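Local coordinates for glycoside Hydrolase (Bacteroides uniformis, PDB 5TA0), which probably hydrolyses agarose-type galactans, such as agar oligosaccharides, as a glycoside hydrolase of a human gut bacterium, and holds a neoagarooctaose chain in its cleft, at residues A[57-62]-A[375-380]; A[63-68]-A[393-398]; A[340-345]-A[386-391]. All coordinates share one frame; numbering follows the deposited sequence.

Interaction 1. Residues A[57-62]-A[375-380]; sequences ENYWDS and SEWGYN. With GAL (beta-D-galactopyranose), chain C.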
loop_
_atom_site.group_PDB
_atom_site.type_symbol
_atom_site.label_atom_id
_atom_site.label_comp_id
_atom_site.label_asym_id
_atom_site.label_seq_id
_atom_site.Cartn_x
_atom_site.Cartn_y
_atom_site.Cartn_z
ATOM N N GLU A 57 7.950 17.275 13.156
ATOM C CA GLU A 57 9.389 16.997 13.072
ATOM C C GLU A 57 10.100 18.361 12.841
ATOM O O GLU A 57 9.610 19.208 12.094
ATOM C CB GLU A 57 9.704 15.899 12.043
ATOM C CG GLU A 57 9.223 16.097 10.644
ATOM C CD GLU A 57 9.721 15.005 9.737
ATOM O OE1 GLU A 57 10.882 15.136 9.324
ATOM O OE2 GLU A 57 8.974 14.039 9.455
ATOM N N ASN A 58 11.260 18.510 13.492
ATOM C CA ASN A 58 11.994 19.784 13.473
ATOM C C ASN A 58 12.636 20.111 12.120
ATOM O O ASN A 58 13.015 21.249 11.861
ATOM C CB ASN A 58 12.975 19.943 14.674
ATOM C CG ASN A 58 14.173 18.996 14.658
ATOM O OD1 ASN A 58 14.520 18.410 13.642
ATOM N ND2 ASN A 58 14.822 18.876 15.823
ATOM N N TYR A 59 12.698 19.112 11.249
ATOM C CA TYR A 59 13.271 19.243 9.914
ATOM C C TYR A 59 12.474 20.178 8.990
ATOM O O TYR A 59 13.008 20.658 8.000
ATOM C CB TYR A 59 13.420 17.862 9.250
ATOM C CG TYR A 59 14.409 16.911 9.891
ATOM C CD1 TYR A 59 15.625 17.371 10.463
ATOM C CD2 TYR A 59 14.162 15.537 9.904
ATOM C CE1 TYR A 59 16.529 16.492 11.019
ATOM C CE2 TYR A 59 15.078 14.652 10.458
ATOM C CZ TYR A 59 16.251 15.143 11.019
ATOM O OH TYR A 59 17.145 14.241 11.556
ATOM N N TRP A 60 11.205 20.463 9.302
ATOM C CA TRP A 60 10.456 21.467 8.569
ATOM C C TRP A 60 10.994 22.895 8.741
ATOM O O TRP A 60 10.667 23.740 7.935
ATOM C CB TRP A 60 9.003 21.529 9.027
ATOM C CG TRP A 60 8.133 20.348 8.700
ATOM C CD1 TRP A 60 7.719 19.372 9.560
ATOM C CD2 TRP A 60 7.488 20.069 7.434
ATOM N NE1 TRP A 60 6.894 18.482 8.901
ATOM C CE2 TRP A 60 6.721 18.892 7.606
ATOM C CE3 TRP A 60 7.486 20.703 6.183
ATOM C CZ2 TRP A 60 5.978 18.336 6.581
ATOM C CZ3 TRP A 60 6.751 20.166 5.177
ATOM C CH2 TRP A 60 5.994 18.976 5.373
ATOM N N ASP A 61 11.770 23.120 9.790
ATOM C CA ASP A 61 11.974 24.468 10.331
ATOM C C ASP A 61 13.393 24.977 10.277
ATOM O O ASP A 61 13.686 26.027 10.870
ATOM C CB ASP A 61 11.473 24.460 11.767
ATOM C CG ASP A 61 9.984 24.149 11.825
ATOM O OD1 ASP A 61 9.222 24.844 11.148
ATOM O OD2 ASP A 61 9.628 23.175 12.487
ATOM N N SER A 62 14.279 24.294 9.575
ATOM C CA SER A 62 15.646 24.787 9.398
ATOM C C SER A 62 16.280 24.244 8.130
ATOM O O SER A 62 15.918 23.150 7.661
ATOM C CB SER A 62 16.511 24.443 10.601
ATOM O OG SER A 62 16.680 23.054 10.756
ATOM N N SER A 375 15.103 13.198 7.073
ATOM C CA SER A 375 15.880 12.124 7.695
ATOM C C SER A 375 17.388 12.402 7.705
ATOM O O SER A 375 18.179 11.571 7.274
ATOM C CB SER A 375 15.572 10.800 6.999
ATOM O OG SER A 375 14.182 10.545 7.159
ATOM N N GLU A 376 17.756 13.574 8.219
ATOM C CA GLU A 376 19.155 13.966 8.437
ATOM C C GLU A 376 19.911 12.917 9.251
ATOM O O GLU A 376 21.069 12.612 8.974
ATOM C CB GLU A 376 19.195 15.306 9.177
ATOM C CG GLU A 376 20.572 15.931 9.270
ATOM C CD GLU A 376 20.812 16.965 8.190
ATOM O OE1 GLU A 376 21.989 17.223 7.868
ATOM O OE2 GLU A 376 19.826 17.541 7.670
ATOM N N TRP A 377 19.236 12.338 10.238
ATOM C CA TRP A 377 19.787 11.255 11.064
ATOM C C TRP A 377 20.280 10.054 10.246
ATOM O O TRP A 377 21.082 9.257 10.735
ATOM C CB TRP A 377 18.746 10.748 12.119
ATOM C CG TRP A 377 17.443 10.343 11.506
ATOM C CD1 TRP A 377 16.276 11.090 11.487
ATOM C CD2 TRP A 377 17.141 9.133 10.793
ATOM N NE1 TRP A 377 15.322 10.428 10.805
ATOM C CE2 TRP A 377 15.802 9.236 10.356
ATOM C CE3 TRP A 377 17.864 7.981 10.469
ATOM C CZ2 TRP A 377 15.178 8.216 9.630
ATOM C CZ3 TRP A 377 17.238 6.966 9.724
ATOM C CH2 TRP A 377 15.904 7.106 9.320
ATOM N N GLY A 378 19.781 9.902 9.017
ATOM C CA GLY A 378 20.151 8.806 8.152
ATOM C C GLY A 378 21.369 9.086 7.293
ATOM O O GLY A 378 21.773 8.202 6.529
ATOM N N TYR A 379 21.922 10.293 7.383
ATOM C CA TYR A 379 23.185 10.629 6.690
ATOM C C TYR A 379 24.357 10.069 7.462
ATOM O O TYR A 379 24.481 10.317 8.656
ATOM C CB TYR A 379 23.355 12.135 6.544
ATOM C CG TYR A 379 24.637 12.485 5.827
ATOM C CD1 TYR A 379 24.713 12.346 4.452
ATOM C CD2 TYR A 379 25.763 12.925 6.524
ATOM C CE1 TYR A 379 25.867 12.623 3.768
ATOM C CE2 TYR A 379 26.939 13.233 5.830
ATOM C CZ TYR A 379 26.973 13.061 4.446
ATOM O OH TYR A 379 28.143 13.369 3.711
ATOM N N ASN A 380 25.225 9.325 6.777
ATOM C CA ASN A 380 26.402 8.702 7.405
ATOM C C ASN A 380 27.648 9.466 6.955
ATOM O O ASN A 380 28.036 9.346 5.791
ATOM C CB ASN A 380 26.498 7.248 6.995
ATOM C CG ASN A 380 27.630 6.507 7.701
ATOM O OD1 ASN A 380 28.412 7.102 8.434
ATOM N ND2 ASN A 380 27.706 5.204 7.478
HETATM C C1 GAL C . 13.499 6.066 11.987
HETATM C C2 GAL C . 13.153 7.181 12.980
HETATM C C3 GAL C . 14.405 7.855 13.554
HETATM C C4 GAL C . 15.387 6.801 14.049
HETATM C C5 GAL C . 15.669 5.804 12.928
HETATM C C6 GAL C . 16.657 4.710 13.327
HETATM O O2 GAL C . 12.340 8.129 12.288
HETATM O O3 GAL C . 14.043 8.793 14.585
HETATM O O4 GAL C . 14.811 6.077 15.149
HETATM O O5 GAL C . 14.447 5.160 12.535
HETATM O O6 GAL C . 16.850 3.790 12.238
HETATM O O HOH W 1 12.305 13.311 8.034
#

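Interaction 2. Residues A[63-68]-A[393-398]; sequences ANKIAD and RRENEP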
loop_
_atom_site.group_PDB
_atom_site.type_symbol
_atom_site.label_atom_id
_atom_site.label_comp_id
_atom_site.label_asym_id
_atom_site.label_seq_id
_atom_site.Cartn_x
_atom_site.Cartn_y
_atom_site.Cartn_z
ATOM N N ALA A 63 17.201 25.041 7.577
ATOM C CA ALA A 63 18.086 24.658 6.484
ATOM C C ALA A 63 17.380 24.413 5.162
ATOM O O ALA A 63 17.970 23.777 4.289
ATOM C CB ALA A 63 18.923 23.456 6.872
ATOM N N ASN A 64 16.175 24.945 4.984
ATOM C CA ASN A 64 15.403 24.773 3.759
ATOM C C ASN A 64 15.342 26.054 2.927
ATOM O O ASN A 64 15.198 27.151 3.480
ATOM C CB ASN A 64 13.979 24.316 4.094
ATOM C CG ASN A 64 13.961 23.078 4.975
ATOM O OD1 ASN A 64 14.745 22.163 4.787
ATOM N ND2 ASN A 64 13.066 23.048 5.959
ATOM N N LYS A 65 15.439 25.919 1.608
ATOM C CA LYS A 65 15.308 27.085 0.713
ATOM C C LYS A 65 13.961 27.783 0.902
ATOM O O LYS A 65 13.898 29.014 0.952
ATOM C CB LYS A 65 15.464 26.664 -0.735
ATOM C CG LYS A 65 15.544 27.829 -1.715
ATOM C CD LYS A 65 16.386 27.501 -2.950
ATOM C CE LYS A 65 17.848 27.172 -2.632
ATOM N NZ LYS A 65 18.474 28.018 -1.564
ATOM N N ILE A 66 12.889 26.993 1.002
ATOM C CA ILE A 66 11.534 27.508 1.229
ATOM C C ILE A 66 11.338 27.786 2.729
ATOM O O ILE A 66 11.501 26.902 3.580
ATOM C CB ILE A 66 10.461 26.531 0.679
ATOM C CG1 ILE A 66 10.624 26.352 -0.839
ATOM C CG2 ILE A 66 9.064 27.049 0.997
ATOM C CD1 ILE A 66 9.690 25.331 -1.439
ATOM N N ALA A 67 10.997 29.039 3.050
ATOM C CA ALA A 67 10.916 29.489 4.427
ATOM C C ALA A 67 9.754 28.831 5.170
ATOM O O ALA A 67 9.936 28.365 6.293
ATOM C CB ALA A 67 10.768 31.001 4.494
ATOM N N ASP A 68 8.592 28.799 4.525
ATOM C CA ASP A 68 7.420 28.110 5.085
ATOM C C ASP A 68 7.150 26.859 4.249
ATOM O O ASP A 68 6.297 26.835 3.363
ATOM C CB ASP A 68 6.192 29.017 5.174
ATOM C CG ASP A 68 5.068 28.399 5.998
ATOM O OD1 ASP A 68 5.119 27.186 6.293
ATOM O OD2 ASP A 68 4.112 29.125 6.359
ATOM N N ARG A 393 16.468 17.204 -0.557
ATOM C CA ARG A 393 17.890 16.900 -0.661
ATOM C C ARG A 393 18.662 18.221 -0.682
ATOM O O ARG A 393 18.119 19.248 -1.068
ATOM C CB ARG A 393 18.156 16.020 -1.874
ATOM C CG ARG A 393 17.651 16.528 -3.210
ATOM C CD ARG A 393 18.747 17.259 -3.959
ATOM N NE ARG A 393 18.285 17.867 -5.211
ATOM C CZ ARG A 393 18.964 18.779 -5.905
ATOM N NH1 ARG A 393 18.451 19.247 -7.038
ATOM N NH2 ARG A 393 20.141 19.229 -5.475
ATOM N N ARG A 394 19.911 18.197 -0.252
ATOM C CA ARG A 394 20.693 19.436 -0.199
ATOM C C ARG A 394 21.070 19.863 -1.611
ATOM O O ARG A 394 21.252 19.027 -2.508
ATOM C CB ARG A 394 21.902 19.255 0.686
ATOM C CG ARG A 394 21.526 19.127 2.156
ATOM C CD ARG A 394 22.753 19.095 3.055
ATOM N NE ARG A 394 22.487 19.112 4.503
ATOM C CZ ARG A 394 22.432 20.189 5.288
ATOM N NH1 ARG A 394 22.200 20.044 6.588
ATOM N NH2 ARG A 394 22.582 21.415 4.816
ATOM N N GLU A 395 21.154 21.173 -1.818
ATOM C CA GLU A 395 21.319 21.706 -3.169
ATOM C C GLU A 395 22.580 21.214 -3.872
ATOM O O GLU A 395 22.571 21.094 -5.084
ATOM C CB GLU A 395 21.223 23.231 -3.219
ATOM C CG GLU A 395 22.259 24.001 -2.437
ATOM C CD GLU A 395 21.913 25.485 -2.283
ATOM O OE1 GLU A 395 22.189 26.053 -1.192
ATOM O OE2 GLU A 395 21.337 26.077 -3.236
ATOM N N ASN A 396 23.634 20.881 -3.140
ATOM C CA ASN A 396 24.864 20.434 -3.809
ATOM C C ASN A 396 24.982 18.925 -3.962
ATOM O O ASN A 396 25.988 18.428 -4.463
ATOM C CB ASN A 396 26.078 21.003 -3.085
ATOM C CG ASN A 396 26.132 22.520 -3.136
ATOM O OD1 ASN A 396 25.759 23.137 -4.141
ATOM N ND2 ASN A 396 26.533 23.130 -2.040
ATOM N N GLU A 397 23.979 18.159 -3.512
ATOM C CA GLU A 397 23.958 16.732 -3.788
ATOM C C GLU A 397 23.758 16.539 -5.304
ATOM O O GLU A 397 23.026 17.311 -5.913
ATOM C CB GLU A 397 22.808 16.010 -3.034
ATOM C CG GLU A 397 22.971 15.968 -1.522
ATOM C CD GLU A 397 21.886 15.164 -0.843
ATOM O OE1 GLU A 397 21.205 15.750 0.020
ATOM O OE2 GLU A 397 21.720 13.983 -1.162
ATOM N N PRO A 398 24.397 15.545 -5.921
ATOM C CA PRO A 398 25.155 14.458 -5.272
ATOM C C PRO A 398 26.641 14.693 -4.959
ATOM O O PRO A 398 27.257 13.846 -4.319
ATOM C CB PRO A 398 25.069 13.339 -6.308
ATOM C CG PRO A 398 25.037 14.081 -7.593
ATOM C CD PRO A 398 24.189 15.277 -7.355
#

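Interaction 3. Residues A[340-345]-A[386-391]; sequences PYRDWL and AHTARM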
loop_
_atom_site.group_PDB
_atom_site.type_symbol
_atom_site.label_atom_id
_atom_site.label_comp_id
_atom_site.label_asym_id
_atom_site.label_seq_id
_atom_site.Cartn_x
_atom_site.Cartn_y
_atom_site.Cartn_z
ATOM N N PRO A 340 18.492 11.933 -9.556
ATOM C CA PRO A 340 17.147 11.977 -10.084
ATOM C C PRO A 340 16.671 10.609 -10.562
ATOM O O PRO A 340 15.486 10.270 -10.378
ATOM C CB PRO A 340 17.264 12.962 -11.251
ATOM C CG PRO A 340 18.363 13.897 -10.821
ATOM C CD PRO A 340 19.339 13.016 -10.112
ATOM N N TYR A 341 17.549 9.813 -11.159
ATOM C CA TYR A 341 17.172 8.490 -11.633
ATOM C C TYR A 341 16.705 7.574 -10.495
ATOM O O TYR A 341 15.694 6.838 -10.627
ATOM C CB TYR A 341 18.311 7.827 -12.406
ATOM C CG TYR A 341 17.956 6.476 -12.941
ATOM C CD1 TYR A 341 17.009 6.329 -13.952
ATOM C CD2 TYR A 341 18.548 5.334 -12.432
ATOM C CE1 TYR A 341 16.673 5.082 -14.442
ATOM C CE2 TYR A 341 18.221 4.077 -12.915
ATOM C CZ TYR A 341 17.283 3.949 -13.927
ATOM O OH TYR A 341 16.984 2.687 -14.383
ATOM N N ARG A 342 17.424 7.582 -9.372
ATOM C CA ARG A 342 16.996 6.744 -8.261
ATOM C C ARG A 342 15.596 7.152 -7.785
ATOM O O ARG A 342 14.773 6.281 -7.498
ATOM C CB ARG A 342 18.008 6.810 -7.135
ATOM C CG ARG A 342 17.766 5.740 -6.084
ATOM C CD ARG A 342 18.836 5.706 -5.030
ATOM N NE ARG A 342 18.823 6.883 -4.177
ATOM C CZ ARG A 342 19.824 7.243 -3.385
ATOM N NH1 ARG A 342 19.723 8.347 -2.664
ATOM N NH2 ARG A 342 20.940 6.527 -3.320
ATOM N N ASP A 343 15.320 8.447 -7.759
ATOM C CA ASP A 343 13.961 8.927 -7.440
ATOM C C ASP A 343 12.930 8.427 -8.464
ATOM O O ASP A 343 11.826 8.025 -8.072
ATOM C CB ASP A 343 13.903 10.438 -7.338
ATOM C CG ASP A 343 14.490 11.010 -6.062
ATOM O OD1 ASP A 343 14.788 10.258 -5.117
ATOM O OD2 ASP A 343 14.669 12.253 -6.039
ATOM N N TRP A 344 13.256 8.421 -9.760
ATOM C CA TRP A 344 12.368 7.866 -10.788
ATOM C C TRP A 344 12.016 6.403 -10.494
ATOM O O TRP A 344 10.852 5.984 -10.590
ATOM C CB TRP A 344 12.973 7.984 -12.196
ATOM C CG TRP A 344 12.312 7.116 -13.205
ATOM C CD1 TRP A 344 12.811 5.975 -13.765
ATOM C CD2 TRP A 344 10.980 7.249 -13.716
ATOM N NE1 TRP A 344 11.904 5.418 -14.617
ATOM C CE2 TRP A 344 10.763 6.175 -14.605
ATOM C CE3 TRP A 344 9.948 8.179 -13.515
ATOM C CZ2 TRP A 344 9.564 6.010 -15.307
ATOM C CZ3 TRP A 344 8.738 7.991 -14.201
ATOM C CH2 TRP A 344 8.568 6.919 -15.084
ATOM N N LEU A 345 13.006 5.624 -10.069
ATOM C CA LEU A 345 12.750 4.222 -9.734
ATOM C C LEU A 345 11.677 4.107 -8.664
ATOM O O LEU A 345 10.812 3.257 -8.761
ATOM C CB LEU A 345 14.020 3.496 -9.299
ATOM C CG LEU A 345 15.101 3.358 -10.386
ATOM C CD1 LEU A 345 16.282 2.633 -9.775
ATOM C CD2 LEU A 345 14.620 2.619 -11.623
ATOM N N ALA A 386 23.464 9.647 2.100
ATOM C CA ALA A 386 22.224 10.155 2.651
ATOM C C ALA A 386 21.136 9.108 2.556
ATOM O O ALA A 386 21.245 8.114 1.859
ATOM C CB ALA A 386 21.812 11.385 1.887
ATOM N N HIS A 387 20.045 9.368 3.261
ATOM C CA HIS A 387 18.876 8.503 3.250
ATOM C C HIS A 387 18.350 8.371 1.815
ATOM O O HIS A 387 18.284 9.349 1.073
ATOM C CB HIS A 387 17.808 9.092 4.177
ATOM C CG HIS A 387 16.687 8.163 4.481
ATOM N ND1 HIS A 387 15.650 7.945 3.603
ATOM C CD2 HIS A 387 16.425 7.413 5.574
ATOM C CE1 HIS A 387 14.776 7.122 4.162
ATOM N NE2 HIS A 387 15.243 6.756 5.339
ATOM N N THR A 388 17.958 7.158 1.443
ATOM C CA THR A 388 17.608 6.884 0.050
ATOM C C THR A 388 16.158 7.219 -0.367
ATOM O O THR A 388 15.815 7.057 -1.521
ATOM C CB THR A 388 17.935 5.432 -0.337
ATOM O OG1 THR A 388 17.138 4.550 0.448
ATOM C CG2 THR A 388 19.434 5.131 -0.128
ATOM N N ALA A 389 15.336 7.731 0.540
ATOM C CA ALA A 389 13.911 8.032 0.246
ATOM C C ALA A 389 13.459 9.321 0.921
ATOM O O ALA A 389 12.735 9.290 1.928
ATOM C CB ALA A 389 13.051 6.856 0.670
ATOM N N ARG A 390 13.918 10.446 0.386
ATOM C CA ARG A 390 13.690 11.781 0.941
ATOM C C ARG A 390 12.943 12.699 -0.003
ATOM O O ARG A 390 13.241 12.747 -1.182
ATOM C CB ARG A 390 15.021 12.471 1.285
ATOM C CG ARG A 390 15.808 11.840 2.411
ATOM C CD ARG A 390 17.158 12.492 2.537
ATOM N NE ARG A 390 17.940 12.218 1.331
ATOM C CZ ARG A 390 18.885 13.009 0.819
ATOM N NH1 ARG A 390 19.268 14.121 1.421
ATOM N NH2 ARG A 390 19.421 12.657 -0.344
ATOM N N MET A 391 12.003 13.473 0.544
ATOM C CA MET A 391 11.357 14.568 -0.165
ATOM C C MET A 391 12.267 15.767 -0.406
ATOM O O MET A 391 12.000 16.555 -1.313
ATOM C CB MET A 391 10.130 15.064 0.608
ATOM C CG MET A 391 9.038 14.034 0.756
ATOM S SD MET A 391 8.450 13.359 -0.818
ATOM C CE MET A 391 8.057 14.816 -1.746
HETATM O O HOH W 2 17.793 10.296 -1.530
HETATM O O HOH W 3 22.044 8.419 -0.870
HETATM O O HOH W 4 16.347 8.221 -4.039
HETATM O O HOH W 5 15.152 10.980 -2.438
#

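Interaction 1. Residues A[57-62]-A[375-380]
Tyr59, in one short 3-10 turn, faces Ser375, just before another, the two CA atoms lying 7.9 Å apart. The phenol spans this gap: Tyr59 OH accepts a bent hydrogen bond (142°) from Trp377 N at 3.1 Å, while Glu376 CB packs 3.5 Å from Tyr59 CZ. Trp377 CD1 meets the tyrosine ring at its edge, in plane, the two side chains crossing at about a right angle. A tyrosine suits the place because it joins an apolar ring to a polar tip. Water 1 bridges the segments, donating to Glu57 OE1 and accepting from Ser375 N. With CG wedged between backbone N and carbonyl carbon (chi1 54°), the Trp377 indole lies over Ser375 CB on one face and offers the other to the galactose, its CZ2 3.6 Å from GAL C1. Such a flat aromatic floor under a sugar is a familiar feature of glycan-binding clefts. A serine at Trp377 would probably leave this galactose without its floor and Tyr59 without its edge neighbour. The contact joins loops that follow the first and last strands of the parallel barrel sheet, 50-51 and 364-369, while Trp60 packs on helix 69-76.

Interaction 2. Residues A[63-68]-A[393-398]
Lys65 and Glu395 send their side chains toward one another at about a right angle, bringing Lys65 NZ to 3.8 Å from Glu395 OE2, a long salt bridge. Lys65 leaves with CG anti to the backbone N (chi1 -172°), then bends at chi3, which brings CE to 3.7 Å from Glu395 OE2, and again at chi4, which sets NZ. Beyond CG the glutamate runs extended. Both ends have further partners: Lys65 NZ forms a salt bridge with Glu404, and Glu395 OE1 takes the backbone N of that residue. Long flexible chains with opposite charges suit this surface site. Nearby, the Arg394 guanidinium bonds to Glu376 and to Gly403 O and lies against Phe401 in a cation-pi contact. The setting is a two-stranded antiparallel sheet, 392-394 with 405-407; Ala63 and Lys65 bond through their backbones to Tyr405 of its second strand. After the first strand the chain reverses in a type I beta turn, Arg394 to Glu397. Glu397 OE1 receives Arg394 N at 2.8 Å, the donor sitting 38° above the carboxylate plane. Arg394 O is gripped from opposite faces of its plane, by Glu397 N at 3.0 Å and by Arg393 NH2 at 3.2 Å. The same NH2 also makes a weak bond to Glu395 O, which lies at the edge of the Arg393 guanidinium.

Interaction 3. Residues A[340-345]-A[386-391]
Arg342 and Thr388 meet where helix 340-358, of the beta-alpha-beta crossover between parallel barrel strands 321-326 and 364-369, faces the loop leaving the latter strand. Direct contact is van der Waals packing: the threonine comes over one face of the guanidinium, with Thr388 CG2 3.8 Å from Arg342 NH2, and its methyl suits that flat surface. Arg342 stays extended until a bend at chi3 (68°), which turns its planar end across the threonine. Direct polar anchorage comes from Lys336 O and Tyr333 O, both bound by NH2. Water-mediated bonds supply the rest, three waters lying in the guanidinium plane. Water 2 accepts from Arg342 NH1 and Arg390 NH2 and donates to His387 O at 2.8 Å; water 3 joins Arg342 NH1 to Ala386 O; water 4 accepts from Arg342 NE. As to charge, Arg342 NH1 and Arg390 NH2 stand 4.9 Å apart, a closeness that water 2 and the Arg390 salt bridge to Glu397 would probably ease. Bonds within the loop shape the segment carrying His387, whose ring touches a bound galactose: Ala389 N donates to His387 ND1, and Arg390 NE reaches His387 O, while Ala386 CB sits 3.4 Å above the centre of the Arg390 guanidinium.

From the N terminus the chain passes 57-62 and then 63-68, both in the loop between strand 50-51 and helix 69-76, and rounds most of the barrel before meeting their partners. Interaction 1 closes its long loop at 375-380 and interaction 2 at 393-398, so the two cross. Interaction 3, from 340-345 to 386-391, crosses interaction 1 but falls wholly within the span of interaction 2. Together they fasten the loop following the last barrel strand, 364-369, and strand 392-394 with its turn, to the loop after the first strand and to helix 340-358. The salt bridge Glu376 to Arg394 ties interactions 1 and 2, Arg390 to Glu397 ties 2 and 3, and Trp377 packing on His387 ties 1 and 3.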